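Local coordinates for putative regulatory protein SCO4313 (Streptomyces coelicolor, PDB 2OI8) that probably binds cis-regulatory DNA as a TetR-family transcription factor through an N-terminal helix-turn-helix domain, at the interface of chains A and B. Sequence-based numbering; all coordinates share one arbitrary frame. Chains: chain A/B, Putative regulatory protein SCO4313.

The interface of chains A and B. Residues chain A 35-36, 116; chain B 29-33, 36.
Two loop segments of chain A, one carrying A:Ser35 and A:Ala36 between helices 14-32 and 39-45 and one carrying A:Pro116 after helix 104-111, meet the C-terminal end of helix 14-32 of chain B and the loop that follows it. The patch hides 178 Å² and, by two-fold symmetry, has a twin with the chains exchanged. The N-terminal loop and the A:Pro116 loop of the larger C-terminal region thus converge on one helix end. TetR regulators typically act as dimers, so this small contact plausibly supplements a larger dimer interface, although the structure alone does not establish the oligomer in solution.

A:Pro116 loses 58 Å² of surface to the partner, more than any other residue here. Its pyrrolidine ring presents the CB-CG bond to the carbonyl oxygens of B:Ala30 and B:Thr31, which lie beyond it on opposite sides of the mean ring plane. CG lies 3.4 Å from B:Ala30 O, while CB is shared between B:Ala30 O, at 3.3 Å, and B:Thr31 O. These are packing contacts, not hydrogen bonds. Carbonyls at a helix C-terminus may make this surface slightly negative, and the ring covers part of it without offering a donor.

A:Ser35 OG, anti to the backbone N (chi1 -167°), passes alongside the B:Ala32 carbonyl, 3.7 Å from O, without aiming at it or forming a hydrogen bond. No nitrogen or oxygen pair bridges this patch within bonding distance; it rests on van der Waals contact, largely a proline ring against main-chain carbonyls. B:Gly33, with a positive phi of 84°, turns the chain away from the helix. At the margin the Ala36 methyls lie side by side on nearly antiparallel CA-CB bonds, A:Ala36 CB 4.3 Å from B:Ala36 CB.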
loop_
_atom_site.group_PDB
_atom_site.type_symbol
_atom_site.label_atom_id
_atom_site.label_comp_id
_atom_site.label_asym_id
_atom_site.label_seq_id
_atom_site.Cartn_x
_atom_site.Cartn_y
_atom_site.Cartn_z
ATOM N N SER A 35 9.369 3.450 -13.338
ATOM C CA SER A 35 10.146 2.310 -13.915
ATOM C C SER A 35 10.064 2.302 -15.438
ATOM O O SER A 35 11.094 2.231 -16.113
ATOM C CB SER A 35 9.706 0.948 -13.343
ATOM O OG SER A 35 10.624 -0.092 -13.654
ATOM N N ALA A 36 8.842 2.384 -15.969
ATOM C CA ALA A 36 8.640 2.733 -17.371
ATOM C C ALA A 36 9.055 4.180 -17.574
ATOM O O ALA A 36 9.218 4.633 -18.706
ATOM C CB ALA A 36 7.190 2.534 -17.772
ATOM N N PRO A 116 10.993 -1.118 -9.389
ATOM C CA PRO A 116 11.930 -2.215 -9.650
ATOM C C PRO A 116 13.243 -1.679 -10.115
ATOM O O PRO A 116 13.277 -0.792 -10.964
ATOM C CB PRO A 116 11.276 -2.978 -10.800
ATOM C CG PRO A 116 9.840 -2.650 -10.698
ATOM C CD PRO A 116 9.793 -1.220 -10.241
ATOM N N ILE B 29 6.457 -8.138 -14.653
ATOM C CA ILE B 29 5.925 -7.277 -13.590
ATOM C C ILE B 29 7.067 -7.008 -12.615
ATOM O O ILE B 29 7.409 -5.854 -12.352
ATOM C CB ILE B 29 4.710 -7.912 -12.851
ATOM C CG1 ILE B 29 3.529 -8.034 -13.814
ATOM C CG2 ILE B 29 4.323 -7.095 -11.592
ATOM C CD1 ILE B 29 2.242 -8.427 -13.090
ATOM N N ALA B 30 7.671 -8.091 -12.120
ATOM C CA ALA B 30 8.800 -8.003 -11.202
ATOM C C ALA B 30 9.838 -7.011 -11.709
ATOM O O ALA B 30 10.136 -6.023 -11.033
ATOM C CB ALA B 30 9.422 -9.376 -10.974
ATOM N N THR B 31 10.346 -7.244 -12.913
ATOM C CA THR B 31 11.452 -6.447 -13.426
ATOM C C THR B 31 11.037 -5.078 -13.962
ATOM O O THR B 31 11.692 -4.095 -13.678
ATOM C CB THR B 31 12.357 -7.235 -14.442
ATOM O OG1 THR B 31 11.575 -8.181 -15.179
ATOM C CG2 THR B 31 13.474 -7.992 -13.708
ATOM N N ALA B 32 9.930 -4.998 -14.691
ATOM C CA ALA B 32 9.570 -3.736 -15.370
ATOM C C ALA B 32 8.256 -3.077 -14.932
ATOM O O ALA B 32 7.914 -1.986 -15.409
ATOM C CB ALA B 32 9.586 -3.926 -16.887
ATOM N N GLY B 33 7.528 -3.735 -14.032
ATOM C CA GLY B 33 6.294 -3.188 -13.478
ATOM C C GLY B 33 5.081 -3.445 -14.346
ATOM O O GLY B 33 5.149 -3.388 -15.578
ATOM N N ALA B 36 3.842 -1.532 -17.937
ATOM C CA ALA B 36 4.920 -1.823 -18.877
ATOM C C ALA B 36 4.763 -3.253 -19.366
ATOM O O ALA B 36 5.390 -3.652 -20.346
ATOM C CB ALA B 36 6.274 -1.630 -18.219
#